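Local coordinates for alpha-L-rhamnosidase (Aspergillus terreus, PDB 6GSZ), which probably hydrolyses terminal non-reducing alpha-L-rhamnose residues from alpha-L-rhamnosides, as a calcium-binding glycoside hydrolase, at residues A[439-442]-A[443-447]; A[458-461]-A[462-466]; A[576-579]-A[580-583]; A[739-742]-A[743-746]; A[756-759]-A[760-763]. All coordinates share one frame; numbering follows the deposited sequence.

Contact 1. Residues A[439-442]-A[443-447]; sequences ISKL and HENIL
K441 and N445, one helical turn apart on helix 437-453, meet through a water as well as through the backbone. The ammonium of K441 donates from NZ to this water at 2.9 Å, and the carboxamide OD1 of N445 lies 2.8 Å from the same water. A bend at chi2 (60°) carries the aliphatic part of the lysine across the asparagine at about a right angle, with CE 3.5 Å from OD1. The other end of that carboxamide is spoken for elsewhere, ND2 donating to the carbonyl of G735. A second water takes another NZ proton of K441 and gives one to OE1 of E444 in the conformer modelled here, so this link is tentative. Beneath the side chains the i to i+4 ladder is complete: I439, S440, K441 and L442 accept from H443, E444, N445 and I446, the bond from N445 N to K441 O being 2.8 Å. On the buried flank L442 CG packs 4.1 Å from I446 CD1, while H443 NE2 bonds to H772. The buried polar ends of H443 and N445 are thus met directly by protein, at H772 and G735, whereas the K441 ammonium reaches N445 OD1 through water.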
# COMPACT_ATOMS: atom_id res chain seq x y z
N ILE A 439 -11.52 18.71 9.34
CA ILE A 439 -10.77 17.55 9.85
C ILE A 439 -11.35 16.28 9.20
O ILE A 439 -10.60 15.35 8.83
CB ILE A 439 -10.80 17.51 11.38
CG1 ILE A 439 -10.07 18.72 11.96
CG2 ILE A 439 -10.20 16.22 11.93
CD1 ILE A 439 -10.17 18.82 13.45
N SER A 440 -12.67 16.23 9.00
CA SER A 440 -13.24 15.09 8.25
C SER A 440 -12.66 15.04 6.82
O SER A 440 -12.32 13.94 6.34
CB SER A 440 -14.75 15.12 8.18
OG SER A 440 -15.31 15.05 9.47
N LYS A 441 -12.54 16.20 6.17
CA LYS A 441 -11.97 16.22 4.83
C LYS A 441 -10.49 15.82 4.86
O LYS A 441 -10.01 15.15 3.94
CB LYS A 441 -12.13 17.60 4.20
CG LYS A 441 -11.56 17.74 2.78
CD LYS A 441 -12.20 16.80 1.78
CE LYS A 441 -12.00 17.21 0.34
NZ LYS A 441 -12.65 16.26 -0.60
N LEU A 442 -9.74 16.28 5.87
CA LEU A 442 -8.34 15.85 6.03
C LEU A 442 -8.24 14.31 5.99
O LEU A 442 -7.38 13.77 5.29
CB LEU A 442 -7.75 16.39 7.33
CG LEU A 442 -6.32 15.96 7.63
CD1 LEU A 442 -5.35 16.40 6.52
CD2 LEU A 442 -5.90 16.48 9.01
N HIS A 443 -9.10 13.61 6.73
CA HIS A 443 -9.05 12.16 6.73
C HIS A 443 -9.35 11.61 5.32
O HIS A 443 -8.70 10.68 4.88
CB HIS A 443 -9.95 11.55 7.82
CG HIS A 443 -9.68 10.09 7.93
ND1 HIS A 443 -10.36 9.14 7.18
CD2 HIS A 443 -8.79 9.42 8.69
CE1 HIS A 443 -9.88 7.94 7.49
NE2 HIS A 443 -8.92 8.10 8.43
N GLU A 444 -10.36 12.16 4.64
CA GLU A 444 -10.65 11.73 3.27
C GLU A 444 -9.41 11.92 2.38
O GLU A 444 -9.08 11.05 1.53
CB GLU A 444 -11.91 12.47 2.80
CG GLU A 444 -12.36 12.04 1.43
CD GLU A 444 -13.76 12.47 1.00
OE1 GLU A 444 -14.46 13.11 1.78
OE2 GLU A 444 -14.13 12.14 -0.13
N ASN A 445 -8.70 13.03 2.58
CA ASN A 445 -7.51 13.33 1.78
C ASN A 445 -6.38 12.34 2.07
O ASN A 445 -5.67 11.94 1.13
CB ASN A 445 -6.99 14.75 2.02
CG ASN A 445 -7.93 15.82 1.49
OD1 ASN A 445 -9.01 15.52 0.93
ND2 ASN A 445 -7.54 17.07 1.71
N ILE A 446 -6.25 11.92 3.33
CA ILE A 446 -5.27 10.90 3.70
C ILE A 446 -5.61 9.56 3.04
O ILE A 446 -4.75 8.86 2.44
CB ILE A 446 -5.20 10.75 5.23
CG1 ILE A 446 -4.68 12.05 5.85
CG2 ILE A 446 -4.35 9.55 5.63
CD1 ILE A 446 -4.80 12.11 7.37
N LEU A 447 -6.88 9.23 3.08
CA LEU A 447 -7.39 8.02 2.42
C LEU A 447 -7.02 8.04 0.92
O LEU A 447 -6.54 7.01 0.37
CB LEU A 447 -8.90 7.97 2.62
CG LEU A 447 -9.70 6.95 1.82
CD1 LEU A 447 -9.34 5.53 2.19
CD2 LEU A 447 -11.19 7.22 1.95
O HOH W 1 -10.75 14.11 -0.79
O HOH W 2 -15.32 15.52 0.34

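Contact 2. Residues A[458-461]-A[462-466]; sequences PTDC and PQRDE. With BGC (beta-D-glucopyranose), chain B.
D460 and R464 converge on the anomeric hydroxyl of the bound glucose. BGC O1 gives a very short hydrogen bond of 2.5 Å to D460 OD2, and NH2 of R464 lies 3.1 Å from BGC O1, which sits at the edge of the guanidinium and in its plane. Between the two side chains themselves the salt bridge is long, D460 OD2 to R464 NH2 being 3.8 Å.

E466 completes the group. Its side chain crosses that of D460 at about a right angle, their carboxylate planes 62° apart, and E466 OE2 comes within 3.3 Å of D460 OD2, with R464 beside both. R464 NE bonds to E466 OE1 at 3.0 Å, reaching that oxygen on its anti side and 21° out of the carboxylate plane. The arginine chain runs extended from CG to NE, passing C461 SG, which stands 3.6 Å from R464 NE.

Further out, D460 OD1 accepts from the amide of L468, E466 OE2 from W470 NE1, and R464 NH1 pairs with E740. The Q463 side chain, bent at chi2, curls back so that OE1 receives the amide of the next residue, R464, in the carbonyl plane, on a lone pair, at 2.8 Å. Such a carboxylate and arginine network, carried on a loop between helices 437-453 and 471-484, belongs to the sugar pocket of a six-hairpin glycosidase domain.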
# COMPACT_ATOMS: atom_id res chain seq x y z
N PRO A 458 4.63 0.52 -1.97
CA PRO A 458 4.28 1.78 -1.34
C PRO A 458 5.17 2.89 -1.89
O PRO A 458 6.35 2.98 -1.56
CB PRO A 458 4.53 1.51 0.15
CG PRO A 458 5.64 0.46 0.15
CD PRO A 458 5.52 -0.30 -1.16
N THR A 459 4.56 3.70 -2.73
CA THR A 459 5.29 4.73 -3.47
C THR A 459 5.32 6.06 -2.71
O THR A 459 4.43 6.36 -1.93
CB THR A 459 4.73 5.00 -4.87
OG1 THR A 459 3.36 5.39 -4.81
CG2 THR A 459 4.82 3.81 -5.80
N ASP A 460 6.39 6.84 -2.94
CA ASP A 460 6.44 8.18 -2.45
C ASP A 460 5.36 9.06 -3.09
O ASP A 460 4.72 9.88 -2.44
CB ASP A 460 7.80 8.84 -2.66
CG ASP A 460 8.27 8.97 -4.11
OD1 ASP A 460 8.05 8.03 -4.92
OD2 ASP A 460 8.89 10.03 -4.39
N CYS A 461 5.22 8.93 -4.43
CA CYS A 461 4.24 9.72 -5.16
C CYS A 461 3.85 8.99 -6.44
O CYS A 461 4.50 8.03 -6.80
CB CYS A 461 4.76 11.12 -5.49
SG CYS A 461 6.28 11.15 -6.47
N PRO A 462 2.72 9.36 -7.05
CA PRO A 462 2.20 8.65 -8.22
C PRO A 462 2.24 9.41 -9.53
O PRO A 462 1.76 8.86 -10.50
CB PRO A 462 0.72 8.53 -7.79
CG PRO A 462 0.42 9.86 -7.13
CD PRO A 462 1.73 10.28 -6.49
N GLN A 463 2.81 10.61 -9.56
CA GLN A 463 2.60 11.50 -10.73
C GLN A 463 3.88 11.82 -11.49
O GLN A 463 3.83 11.78 -12.73
CB GLN A 463 1.84 12.75 -10.28
CG GLN A 463 2.64 13.84 -9.58
CD GLN A 463 3.22 13.44 -8.25
OE1 GLN A 463 4.24 12.76 -8.18
NE2 GLN A 463 2.60 13.88 -7.15
N ARG A 464 4.96 12.16 -10.83
CA ARG A 464 6.17 12.61 -11.47
C ARG A 464 7.05 11.40 -11.85
O ARG A 464 6.62 10.26 -11.81
CB ARG A 464 6.91 13.64 -10.61
CG ARG A 464 7.54 13.10 -9.33
CD ARG A 464 8.07 14.24 -8.48
NE ARG A 464 8.67 13.77 -7.25
CZ ARG A 464 8.61 14.39 -6.07
NH1 ARG A 464 8.12 15.62 -6.03
NH2 ARG A 464 9.05 13.76 -4.98
N ASP A 465 8.27 11.72 -12.27
CA ASP A 465 9.27 10.74 -12.70
C ASP A 465 9.97 10.12 -11.50
O ASP A 465 11.14 10.20 -11.36
CB ASP A 465 10.27 11.38 -13.67
CG ASP A 465 10.98 12.60 -13.13
OD1 ASP A 465 10.59 13.10 -12.04
OD2 ASP A 465 11.91 13.05 -13.78
N GLU A 466 9.17 9.52 -10.63
CA GLU A 466 9.69 8.90 -9.39
C GLU A 466 8.83 7.66 -9.13
O GLU A 466 9.01 6.67 -9.77
CB GLU A 466 9.77 9.96 -8.28
CG GLU A 466 10.61 9.55 -7.09
CD GLU A 466 11.18 10.70 -6.29
OE1 GLU A 466 10.83 11.84 -6.57
OE2 GLU A 466 11.98 10.44 -5.38
C2 BGC B . 10.60 10.84 -0.76
C3 BGC B . 11.64 11.05 0.30
C4 BGC B . 13.08 11.20 -0.15
C5 BGC B . 13.03 12.19 -1.20
C6 BGC B . 14.47 12.39 -1.62
C1 BGC B . 10.80 11.85 -1.88
O1 BGC B . 9.74 11.72 -2.80
O2 BGC B . 9.34 11.28 -0.32
O3 BGC B . 11.69 9.94 1.02
O4 BGC B . 14.05 11.55 0.86
O5 BGC B . 12.16 11.87 -2.34
O6 BGC B . 14.50 13.25 -2.77

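Contact 3. Residues A[576-579]-A[580-583]; sequences FQWA and DWLD. With BGC (beta-D-glucopyranose), chain B.
W578 and W581 meet in a T-shaped pair, the edge of W578 turned to the face of W581, with six-membered ring centroids 5.0 Å apart and planes at 88°. Followed outward from CB, the W578 indole leaves the backbone with CG anti to the carbonyl carbon (chi1 -56°). At CE3 two partners coincide: W581 CZ3 lies at 3.5 Å, close to the plane of the W578 ring, and BGC O4 stands over one face. Beyond it, W578 CZ3 and CH2 pass along the hydroxymethyl carbon, with BGC C6 3.6 Å from CZ3. The opposite face of the indole is covered by CE2 of F576, above the ring centre.

W581 presents to the sugar the same face that receives W578, and its CZ2 lies 3.5 Å from BGC C6. The two tryptophans point the same way and together line the pocket around O4 and C6 of the glucose. Between them the chain bends sharply in an inverse gamma turn centred on D580, where W581 N donates weakly to A579 O at 2.8 Å. The D580 carboxylate bonds to T657. This loop runs between helices 545-562 and 598-619, with A579 resting on K598 and V601 of the latter.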
# COMPACT_ATOMS: atom_id res chain seq x y z
N PHE A 576 26.13 10.81 5.36
CA PHE A 576 24.95 11.41 4.79
C PHE A 576 23.72 10.98 5.61
O PHE A 576 23.57 9.77 5.91
CB PHE A 576 24.82 11.00 3.32
CG PHE A 576 23.51 11.47 2.75
CD1 PHE A 576 23.32 12.80 2.42
CD2 PHE A 576 22.42 10.63 2.69
CE1 PHE A 576 22.09 13.26 1.97
CE2 PHE A 576 21.19 11.08 2.26
CZ PHE A 576 21.01 12.40 1.91
N GLN A 577 22.81 11.93 5.81
CA GLN A 577 21.55 11.63 6.46
C GLN A 577 20.41 12.47 5.84
O GLN A 577 20.59 13.67 5.55
CB GLN A 577 21.59 11.87 7.97
CG GLN A 577 22.58 10.99 8.72
CD GLN A 577 22.22 9.52 8.74
OE1 GLN A 577 21.05 9.15 8.53
NE2 GLN A 577 23.22 8.70 9.06
N TRP A 578 19.25 11.83 5.60
CA TRP A 578 18.00 12.51 5.28
C TRP A 578 17.43 13.23 6.51
O TRP A 578 17.03 14.43 6.46
CB TRP A 578 16.95 11.52 4.76
CG TRP A 578 17.37 10.71 3.56
CD1 TRP A 578 17.71 9.38 3.51
CD2 TRP A 578 17.51 11.20 2.22
NE1 TRP A 578 18.08 9.04 2.24
CE2 TRP A 578 17.93 10.12 1.43
CE3 TRP A 578 17.30 12.44 1.61
CZ2 TRP A 578 18.14 10.24 0.06
CZ3 TRP A 578 17.52 12.57 0.26
CH2 TRP A 578 17.93 11.48 -0.50
N ALA A 579 17.41 12.50 7.63
CA ALA A 579 16.96 12.99 8.97
C ALA A 579 15.62 13.72 8.83
O ALA A 579 14.68 13.16 8.27
CB ALA A 579 18.06 13.79 9.64
N ASP A 580 15.48 14.92 9.43
CA ASP A 580 14.16 15.58 9.46
C ASP A 580 13.89 16.32 8.15
O ASP A 580 13.69 17.54 8.13
CB ASP A 580 13.99 16.47 10.69
CG ASP A 580 12.52 16.75 11.01
OD1 ASP A 580 11.64 15.89 10.68
OD2 ASP A 580 12.24 17.83 11.60
N TRP A 581 13.74 15.53 7.09
CA TRP A 581 13.50 15.97 5.73
C TRP A 581 12.24 16.83 5.66
O TRP A 581 11.22 16.47 6.20
CB TRP A 581 13.38 14.69 4.89
CG TRP A 581 13.25 14.86 3.41
CD1 TRP A 581 12.10 14.67 2.67
CD2 TRP A 581 14.28 15.23 2.48
NE1 TRP A 581 12.37 14.90 1.35
CE2 TRP A 581 13.68 15.23 1.21
CE3 TRP A 581 15.65 15.53 2.61
CZ2 TRP A 581 14.42 15.51 0.05
CZ3 TRP A 581 16.36 15.85 1.46
CH2 TRP A 581 15.75 15.82 0.21
N LEU A 582 12.31 17.97 4.94
CA LEU A 582 11.16 18.80 4.63
C LEU A 582 10.59 19.46 5.89
O LEU A 582 9.44 19.83 5.92
CB LEU A 582 10.11 18.00 3.82
CG LEU A 582 10.41 17.89 2.33
CD1 LEU A 582 9.42 16.96 1.64
CD2 LEU A 582 10.44 19.26 1.68
N ASP A 583 11.47 19.71 6.87
CA ASP A 583 11.21 20.72 7.92
C ASP A 583 10.67 21.94 7.19
O ASP A 583 11.26 22.33 6.18
CB ASP A 583 12.53 20.99 8.67
CG ASP A 583 12.54 22.09 9.72
OD1 ASP A 583 11.71 23.02 9.62
OD2 ASP A 583 13.41 21.98 10.61
C2 BGC B . 10.60 10.84 -0.76
C3 BGC B . 11.64 11.05 0.30
C4 BGC B . 13.08 11.20 -0.15
C5 BGC B . 13.03 12.19 -1.20
C6 BGC B . 14.47 12.39 -1.62
C1 BGC B . 10.80 11.85 -1.88
O1 BGC B . 9.74 11.72 -2.80
O2 BGC B . 9.34 11.28 -0.32
O3 BGC B . 11.69 9.94 1.02
O4 BGC B . 14.05 11.55 0.86
O5 BGC B . 12.16 11.87 -2.34
O6 BGC B . 14.50 13.25 -2.77

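Contact 4. Residues A[739-742]-A[743-746]; sequences WERW and DSML
The loop between helices 727-732 and 768-775, which brings E740 to the glucose pocket, turns back on itself here by way of R741 and S744. R741 N donates to S744 OG at 3.2 Å, the N-H...O angle being 157°, and S744 N returns a bond of the same length to R741 O. The return bond arrives steeply, its donor 69° out of the carbonyl plane and not on a lone pair. S744 OG has a further partner in the carbonyl of S758.

W739 packs against S744 and M745. Its CB comes 3.6 Å from S744 OG, and the far rim of its indole reaches M745, CH2 to CB at 3.9 Å. F759 meets the same indole edge-to-face.

D743 folds back toward R741. With CG between the backbone N and the carbonyl carbon (chi1 55°), its OD1 stands 3.6 Å from R741 CB. One water bridges the charged ends: it accepts from R741 NH1 in the guanidinium plane and donates to D743 OD1 at 2.7 Å. R741 also donates from NE to M756 O and from NH2 to A588 O, while a mannose of an attached glycan touches D743.

Several polar groups of R741 and S744 thus have partners on other parts of the chain, which probably steadies the backbone carrying E740, itself paired with R464; R741 and D743 meet through water and not as a salt bridge.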
# COMPACT_ATOMS: atom_id res chain seq x y z
N TRP A 739 -0.01 16.64 0.74
CA TRP A 739 1.05 17.12 -0.16
C TRP A 739 2.42 16.76 0.42
O TRP A 739 2.60 16.61 1.62
CB TRP A 739 0.96 18.63 -0.38
CG TRP A 739 -0.38 19.12 -0.83
CD1 TRP A 739 -1.39 18.43 -1.43
CD2 TRP A 739 -0.79 20.49 -0.79
NE1 TRP A 739 -2.42 19.29 -1.74
CE2 TRP A 739 -2.09 20.56 -1.34
CE3 TRP A 739 -0.21 21.65 -0.27
CZ2 TRP A 739 -2.79 21.76 -1.46
CZ3 TRP A 739 -0.90 22.84 -0.37
CH2 TRP A 739 -2.17 22.89 -0.97
N GLU A 740 3.42 16.64 -0.44
CA GLU A 740 4.79 16.35 -0.05
C GLU A 740 5.34 17.39 0.92
O GLU A 740 5.94 17.04 1.93
CB GLU A 740 5.63 16.30 -1.32
CG GLU A 740 7.11 16.04 -1.15
CD GLU A 740 7.89 15.92 -2.45
OE1 GLU A 740 7.51 16.60 -3.43
OE2 GLU A 740 8.89 15.14 -2.44
N ARG A 741 5.22 18.66 0.53
CA ARG A 741 5.65 19.77 1.32
C ARG A 741 4.45 20.38 2.04
O ARG A 741 3.34 20.42 1.52
CB ARG A 741 6.18 20.88 0.42
CG ARG A 741 7.35 20.47 -0.46
CD ARG A 741 7.68 21.55 -1.46
NE ARG A 741 8.95 21.31 -2.16
CZ ARG A 741 10.17 21.54 -1.65
NH1 ARG A 741 10.32 22.15 -0.46
NH2 ARG A 741 11.23 21.17 -2.35
N TRP A 742 4.69 20.91 3.24
CA TRP A 742 3.61 21.67 3.91
C TRP A 742 3.06 22.72 2.94
O TRP A 742 1.82 22.93 2.81
CB TRP A 742 4.11 22.29 5.23
CG TRP A 742 4.53 21.25 6.23
CD1 TRP A 742 5.78 20.94 6.65
CD2 TRP A 742 3.64 20.39 6.95
NE1 TRP A 742 5.74 19.92 7.57
CE2 TRP A 742 4.44 19.55 7.74
CE3 TRP A 742 2.25 20.21 6.93
CZ2 TRP A 742 3.88 18.62 8.61
CZ3 TRP A 742 1.71 19.28 7.79
CH2 TRP A 742 2.52 18.47 8.58
N ASP A 743 3.98 23.32 2.18
CA ASP A 743 3.66 24.43 1.26
C ASP A 743 3.87 24.01 -0.21
O ASP A 743 4.44 24.78 -0.98
CB ASP A 743 4.50 25.68 1.60
CG ASP A 743 6.01 25.45 1.62
OD1 ASP A 743 6.45 24.26 1.50
OD2 ASP A 743 6.75 26.40 1.89
N SER A 744 3.39 22.83 -0.64
CA SER A 744 3.56 22.46 -2.05
C SER A 744 2.92 23.54 -2.91
O SER A 744 3.40 23.82 -4.01
CB SER A 744 2.99 21.10 -2.37
OG SER A 744 3.87 20.05 -1.99
N MET A 745 1.79 24.10 -2.46
CA MET A 745 1.22 25.33 -3.06
C MET A 745 1.33 26.47 -2.04
O MET A 745 1.06 26.25 -0.84
CB MET A 745 -0.25 25.15 -3.43
CG MET A 745 -0.90 26.33 -4.15
SD MET A 745 -2.54 25.89 -4.83
CE MET A 745 -2.02 24.86 -6.22
N LEU A 746 1.72 27.66 -2.51
CA LEU A 746 1.82 28.84 -1.67
C LEU A 746 0.45 29.51 -1.58
O LEU A 746 -0.46 29.25 -2.37
CB LEU A 746 2.89 29.77 -2.27
CG LEU A 746 4.23 29.11 -2.58
CD1 LEU A 746 5.19 30.13 -3.16
CD2 LEU A 746 4.85 28.44 -1.35
O HOH W 3 8.68 22.82 1.94

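Contact 5. Residues A[756-759]-A[760-763]; sequences MTSF and NHYA. With BGC (beta-D-glucopyranose), chain B.
Hydrogen bonds dominate between S758 and H761, and they centre on one hydroxyl. S758 OG lies 2.8 Å from H761 ND1, at the edge of the imidazole and in its plane, and either atom could be the donor. The same oxygen accepts the amide of N760 at 3.0 Å and an angle of 167°, which ties the residue two places on back to the serine. An unusual first torsion for the serine (chi1 144°) places OG where it can serve both partners. Q463 NE2 approaches it too, in a weak bond. N760 OD1 in turn accepts from S449.

At the far side of the imidazole H761 NE2 donates to BGC O1, 2.9 Å away and nearly straight at 164°. A weaker, more bent bond from NE2 leads to BGC O2 at 3.1 Å. H761 thereby helps to line the glucose pocket of the six-hairpin glycosidase domain, its ring rotation probably set by S758 at ND1 and the sugar at NE2.

Van der Waals contacts supplement these bonds. M756, its chain bent at chi3, brings SD within 3.7 Å of BGC O6. C461 and E740 touch the H761 side chain, and D473 on helix 471-484 packs against it as well. F759 rests on V359 of strand 351-361.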
# COMPACT_ATOMS: atom_id res chain seq x y z
N MET A 756 11.48 19.65 -6.60
CA MET A 756 10.83 18.49 -5.98
C MET A 756 9.57 18.99 -5.26
O MET A 756 9.66 19.47 -4.13
CB MET A 756 11.78 17.80 -5.00
CG MET A 756 11.26 16.56 -4.37
SD MET A 756 12.18 16.10 -2.89
CE MET A 756 11.47 17.22 -1.70
N THR A 757 8.42 18.90 -5.93
CA THR A 757 7.13 19.30 -5.36
C THR A 757 6.02 18.40 -5.87
O THR A 757 5.77 18.37 -7.08
CB THR A 757 6.81 20.77 -5.65
OG1 THR A 757 7.83 21.59 -5.09
CG2 THR A 757 5.47 21.19 -5.10
N SER A 758 5.36 17.67 -4.97
CA SER A 758 4.27 16.78 -5.28
C SER A 758 3.04 17.17 -4.44
O SER A 758 3.15 17.59 -3.27
CB SER A 758 4.69 15.34 -5.03
OG SER A 758 3.64 14.55 -4.51
N PHE A 759 1.85 16.94 -5.01
CA PHE A 759 0.59 17.14 -4.31
C PHE A 759 -0.04 15.80 -3.88
O PHE A 759 -1.26 15.76 -3.61
CB PHE A 759 -0.39 17.98 -5.15
CG PHE A 759 0.10 19.38 -5.35
CD1 PHE A 759 -0.21 20.35 -4.43
CD2 PHE A 759 0.92 19.72 -6.43
CE1 PHE A 759 0.26 21.64 -4.58
CE2 PHE A 759 1.38 21.01 -6.57
CZ PHE A 759 1.06 21.97 -5.65
N ASN A 760 0.75 14.73 -3.78
CA ASN A 760 0.16 13.44 -3.41
C ASN A 760 1.22 12.52 -2.81
O ASN A 760 1.66 11.55 -3.43
CB ASN A 760 -0.51 12.79 -4.61
CG ASN A 760 -1.55 11.76 -4.24
OD1 ASN A 760 -1.67 11.40 -3.06
ND2 ASN A 760 -2.32 11.27 -5.20
N HIS A 761 1.60 12.83 -1.57
CA HIS A 761 2.54 12.04 -0.73
C HIS A 761 1.83 11.74 0.59
O HIS A 761 1.27 12.68 1.14
CB HIS A 761 3.78 12.89 -0.39
CG HIS A 761 4.99 12.77 -1.24
ND1 HIS A 761 5.03 13.21 -2.55
CD2 HIS A 761 6.24 12.34 -0.92
CE1 HIS A 761 6.25 13.01 -3.02
NE2 HIS A 761 7.03 12.46 -2.04
N TYR A 762 1.84 10.49 1.06
CA TYR A 762 1.19 10.18 2.35
C TYR A 762 1.96 10.58 3.60
O TYR A 762 1.35 10.54 4.68
CB TYR A 762 0.77 8.70 2.42
CG TYR A 762 1.78 7.63 2.10
CD1 TYR A 762 3.03 7.60 2.67
CD2 TYR A 762 1.48 6.63 1.19
CE1 TYR A 762 3.93 6.58 2.41
CE2 TYR A 762 2.38 5.62 0.90
CZ TYR A 762 3.64 5.63 1.45
OH TYR A 762 4.52 4.61 1.16
N ALA A 763 3.22 11.00 3.54
CA ALA A 763 3.97 11.25 4.78
C ALA A 763 3.24 12.19 5.72
O ALA A 763 3.17 11.86 6.90
CB ALA A 763 5.37 11.78 4.47
C2 BGC B . 10.60 10.84 -0.76
C3 BGC B . 11.64 11.05 0.30
C4 BGC B . 13.08 11.20 -0.15
C5 BGC B . 13.03 12.19 -1.20
C6 BGC B . 14.47 12.39 -1.62
C1 BGC B . 10.80 11.85 -1.88
O1 BGC B . 9.74 11.72 -2.80
O2 BGC B . 9.34 11.28 -0.32
O3 BGC B . 11.69 9.94 1.02
O4 BGC B . 14.05 11.55 0.86
O5 BGC B . 12.16 11.87 -2.34
O6 BGC B . 14.50 13.25 -2.77

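In the fold
All five contacts fall within the six-hairpin glycosidase range and follow one another along the chain without interleaving. Contact 1 is helical, on helix 437-453; the others lie in loops. Contacts 2, 3 and 5 touch the same glucose, and contact 4 supplies E740 beside it, so distant parts of the sequence converge on one pocket. Contact 5 is central, its centre about 8 Å from those of contacts 2 and 4. Contacts 2 and 4 touch through a salt bridge, and W581 packs on M756 between contacts 3 and 5. Contact 1 touches none of the others, its nearest atoms about 6 Å from contact 5.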